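PDB 6SKY: Serine/threonine-protein kinase Tel1, which probably phosphorylates serine and threonine residues followed by glutamine, using ATP, to activate checkpoint signalling when DNA is damaged. Local coordinates for residues Y2043-L2052 / T2136-L2147. Sequence-based numbering, arbitrary orientation.
Sequences YQSMYQAQEL and TTLSMWSQRHNL
With CG of Y2043 lying beside its backbone N (chi1 -71°) and CG2 of T2136 anti to its own N, the tyrosine ring is laid against the threonine methyl. T2136 CG2 sits 3.9 Å from the ring centroid, almost exactly on the ring normal, a CH-pi contact that suits a small branched residue. The phenol hydroxyl reaches T2137 at the ring edge, where Y2043 OH is placed to donate to T2137 OG1, though the modelled distance is too short to trust; threonine thus supplies a methyl at one position and a probable acceptor at the next. M2046 has CG anti to its N and every later torsion near 180°, an extended, unbranched thioether that carries SD and CE across to helix 2124-2143. Its SD slides past M2140 CB at 3.9 Å, and its methyl CE ends 3.7 Å from W2141 N, near the indole edge. M2140, by contrast, is bent and brings CE against Y2047 CB.

Helical segments 2043-2047 and 2136-2143 run nearly parallel, at 9° with a closest axis approach of 10.7 Å, in the all-helical FAT domain of this ATM-family kinase. Helix 2077-2097 packs beside both: L2093 touches Y2043, and I2096 touches T2137 and W2141.

Beyond the helix ends, R2144 folds its guanidinium among backbone carbonyls of the other segment. Y2047 O lies over the middle of one guanidinium face, and A2049 O is 3.3 Å from R2144 NH2; within its own segment, NH2 makes a weak hydrogen bond to N2146 OD1. A leucine in place of R2144 would probably deprive the carbonyls at and just past the C-terminal end of helix 2035-2047 of a nearby positive charge. L2147 packs next to it, CD2 against M2046 O and 3.7 Å from M2046 CG, while its CG is 3.8 Å from L2052 CD1, the two leucines crossing at a slant where the chain turns into helix 2052-2070.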
# COMPACT_ATOMS: atom_id res chain seq x y z
N TYR A 2043 0.81 37.50 -14.53
CA TYR A 2043 2.22 37.14 -14.36
C TYR A 2043 3.05 37.45 -15.61
O TYR A 2043 4.22 37.82 -15.50
CB TYR A 2043 2.38 35.68 -13.98
CG TYR A 2043 1.93 35.39 -12.59
CD1 TYR A 2043 2.53 36.00 -11.51
CD2 TYR A 2043 0.89 34.52 -12.34
CE1 TYR A 2043 2.10 35.76 -10.25
CE2 TYR A 2043 0.47 34.27 -11.08
CZ TYR A 2043 1.07 34.89 -10.04
OH TYR A 2043 0.64 34.63 -8.77
N GLN A 2044 2.46 37.28 -16.79
CA GLN A 2044 3.14 37.64 -18.02
C GLN A 2044 3.45 39.13 -18.05
O GLN A 2044 4.58 39.54 -18.34
CB GLN A 2044 2.27 37.25 -19.21
CG GLN A 2044 2.83 37.64 -20.53
CD GLN A 2044 1.96 37.18 -21.66
OE1 GLN A 2044 0.78 37.45 -21.69
NE2 GLN A 2044 2.55 36.46 -22.59
N SER A 2045 2.46 39.96 -17.74
CA SER A 2045 2.71 41.39 -17.63
C SER A 2045 3.80 41.68 -16.61
O SER A 2045 4.58 42.62 -16.79
CB SER A 2045 1.44 42.12 -17.25
OG SER A 2045 1.77 43.39 -16.73
N MET A 2046 3.86 40.90 -15.54
CA MET A 2046 4.94 41.08 -14.57
C MET A 2046 6.29 40.75 -15.18
O MET A 2046 7.31 41.32 -14.80
CB MET A 2046 4.68 40.21 -13.35
CG MET A 2046 5.56 40.51 -12.17
SD MET A 2046 5.22 39.39 -10.83
CE MET A 2046 6.37 40.00 -9.61
N TYR A 2047 6.32 39.83 -16.14
CA TYR A 2047 7.56 39.47 -16.81
C TYR A 2047 7.97 40.52 -17.84
O TYR A 2047 9.13 40.93 -17.90
CB TYR A 2047 7.42 38.10 -17.46
CG TYR A 2047 8.63 37.61 -18.19
CD1 TYR A 2047 9.77 37.23 -17.50
CD2 TYR A 2047 8.63 37.48 -19.57
CE1 TYR A 2047 10.87 36.77 -18.16
CE2 TYR A 2047 9.73 37.02 -20.23
CZ TYR A 2047 10.85 36.67 -19.53
OH TYR A 2047 11.95 36.20 -20.19
N GLN A 2048 7.01 40.96 -18.66
CA GLN A 2048 7.27 41.89 -19.76
C GLN A 2048 6.89 43.32 -19.36
O GLN A 2048 5.96 43.91 -19.90
CB GLN A 2048 6.49 41.47 -20.99
CG GLN A 2048 6.54 40.00 -21.27
CD GLN A 2048 5.61 39.61 -22.39
OE1 GLN A 2048 4.64 40.31 -22.67
NE2 GLN A 2048 5.90 38.49 -23.03
N ALA A 2049 7.63 43.88 -18.41
CA ALA A 2049 7.33 45.24 -17.99
C ALA A 2049 8.49 45.78 -17.20
O ALA A 2049 9.16 45.04 -16.47
CB ALA A 2049 6.05 45.30 -17.15
N GLN A 2050 8.72 47.08 -17.33
CA GLN A 2050 9.80 47.76 -16.63
C GLN A 2050 9.29 48.74 -15.59
O GLN A 2050 10.10 49.38 -14.91
CB GLN A 2050 10.70 48.50 -17.63
CG GLN A 2050 11.30 47.62 -18.69
CD GLN A 2050 10.38 47.42 -19.87
OE1 GLN A 2050 9.35 48.08 -19.97
NE2 GLN A 2050 10.74 46.51 -20.76
N GLU A 2051 7.98 48.87 -15.43
CA GLU A 2051 7.40 49.79 -14.47
C GLU A 2051 6.32 49.07 -13.68
O GLU A 2051 5.49 48.36 -14.25
CB GLU A 2051 6.82 51.02 -15.16
CG GLU A 2051 7.83 52.11 -15.45
CD GLU A 2051 7.99 53.06 -14.28
OE1 GLU A 2051 7.35 52.83 -13.23
OE2 GLU A 2051 8.75 54.04 -14.41
N LEU A 2052 6.32 49.29 -12.37
CA LEU A 2052 5.33 48.68 -11.50
C LEU A 2052 3.90 49.12 -11.83
O LEU A 2052 2.95 48.42 -11.48
CB LEU A 2052 5.66 49.03 -10.05
CG LEU A 2052 5.28 48.01 -8.99
CD1 LEU A 2052 5.92 46.70 -9.34
CD2 LEU A 2052 5.75 48.50 -7.65
N THR A 2136 4.49 30.84 -7.72
CA THR A 2136 4.82 31.62 -8.91
C THR A 2136 5.08 33.08 -8.57
O THR A 2136 6.03 33.68 -9.08
CB THR A 2136 3.69 31.53 -9.93
OG1 THR A 2136 3.45 30.16 -10.24
CG2 THR A 2136 4.08 32.23 -11.19
N THR A 2137 4.25 33.67 -7.72
CA THR A 2137 4.43 35.06 -7.32
C THR A 2137 5.79 35.29 -6.69
O THR A 2137 6.50 36.23 -7.05
CB THR A 2137 3.32 35.46 -6.37
OG1 THR A 2137 2.06 35.41 -7.05
CG2 THR A 2137 3.53 36.84 -5.87
N LEU A 2138 6.17 34.43 -5.74
CA LEU A 2138 7.42 34.65 -5.02
C LEU A 2138 8.63 34.46 -5.92
O LEU A 2138 9.60 35.22 -5.84
CB LEU A 2138 7.49 33.73 -3.80
CG LEU A 2138 6.59 34.12 -2.63
CD1 LEU A 2138 6.73 33.13 -1.52
CD2 LEU A 2138 6.92 35.50 -2.15
N SER A 2139 8.58 33.48 -6.82
CA SER A 2139 9.73 33.29 -7.71
C SER A 2139 9.85 34.43 -8.72
O SER A 2139 10.95 34.93 -8.95
CB SER A 2139 9.63 31.95 -8.43
OG SER A 2139 8.78 32.04 -9.53
N MET A 2140 8.73 34.85 -9.31
CA MET A 2140 8.78 35.97 -10.25
C MET A 2140 9.28 37.23 -9.58
O MET A 2140 10.06 37.99 -10.17
CB MET A 2140 7.40 36.21 -10.85
CG MET A 2140 7.00 35.22 -11.90
SD MET A 2140 7.99 35.37 -13.38
CE MET A 2140 7.75 37.10 -13.72
N TRP A 2141 8.85 37.50 -8.35
CA TRP A 2141 9.32 38.68 -7.65
C TRP A 2141 10.81 38.58 -7.36
O TRP A 2141 11.52 39.59 -7.39
CB TRP A 2141 8.54 38.86 -6.36
CG TRP A 2141 8.68 40.18 -5.73
CD1 TRP A 2141 8.31 41.37 -6.25
CD2 TRP A 2141 9.19 40.44 -4.43
NE1 TRP A 2141 8.58 42.37 -5.36
CE2 TRP A 2141 9.12 41.82 -4.23
CE3 TRP A 2141 9.71 39.64 -3.41
CZ2 TRP A 2141 9.54 42.42 -3.06
CZ3 TRP A 2141 10.13 40.24 -2.26
CH2 TRP A 2141 10.05 41.62 -2.09
N SER A 2142 11.30 37.38 -7.06
CA SER A 2142 12.73 37.24 -6.82
C SER A 2142 13.54 37.42 -8.09
O SER A 2142 14.71 37.81 -8.02
CB SER A 2142 13.02 35.88 -6.21
OG SER A 2142 14.40 35.62 -6.20
N GLN A 2143 12.96 37.14 -9.26
CA GLN A 2143 13.72 37.25 -10.50
C GLN A 2143 13.76 38.68 -11.03
O GLN A 2143 14.79 39.11 -11.58
CB GLN A 2143 13.13 36.34 -11.56
CG GLN A 2143 13.30 34.88 -11.29
CD GLN A 2143 12.59 34.03 -12.30
OE1 GLN A 2143 12.01 34.54 -13.25
NE2 GLN A 2143 12.64 32.72 -12.11
N ARG A 2144 12.67 39.42 -10.91
CA ARG A 2144 12.50 40.72 -11.56
C ARG A 2144 13.05 41.82 -10.67
O ARG A 2144 12.36 42.34 -9.80
CB ARG A 2144 11.04 40.95 -11.89
CG ARG A 2144 10.47 39.90 -12.79
CD ARG A 2144 11.14 40.00 -14.10
NE ARG A 2144 11.17 41.40 -14.49
CZ ARG A 2144 11.87 41.89 -15.50
NH1 ARG A 2144 12.62 41.09 -16.24
NH2 ARG A 2144 11.82 43.18 -15.75
N HIS A 2145 14.31 42.19 -10.90
CA HIS A 2145 15.01 43.08 -9.99
C HIS A 2145 14.56 44.53 -10.11
O HIS A 2145 14.72 45.29 -9.15
CB HIS A 2145 16.51 43.01 -10.23
CG HIS A 2145 17.08 41.65 -10.03
ND1 HIS A 2145 17.56 41.21 -8.81
CD2 HIS A 2145 17.26 40.62 -10.89
CE1 HIS A 2145 18.00 39.97 -8.93
NE2 HIS A 2145 17.83 39.59 -10.18
N ASN A 2146 14.01 44.94 -11.25
CA ASN A 2146 13.63 46.33 -11.41
C ASN A 2146 12.25 46.64 -10.84
O ASN A 2146 11.95 47.80 -10.59
CB ASN A 2146 13.69 46.73 -12.88
CG ASN A 2146 12.98 45.75 -13.79
OD1 ASN A 2146 11.95 45.20 -13.44
ND2 ASN A 2146 13.54 45.53 -14.97
N LEU A 2147 11.43 45.62 -10.60
CA LEU A 2147 10.11 45.81 -10.02
C LEU A 2147 10.15 45.97 -8.50
O LEU A 2147 9.13 46.34 -7.92
CB LEU A 2147 9.21 44.64 -10.37
CG LEU A 2147 8.29 44.77 -11.58
CD1 LEU A 2147 8.93 45.57 -12.66
CD2 LEU A 2147 7.92 43.40 -12.09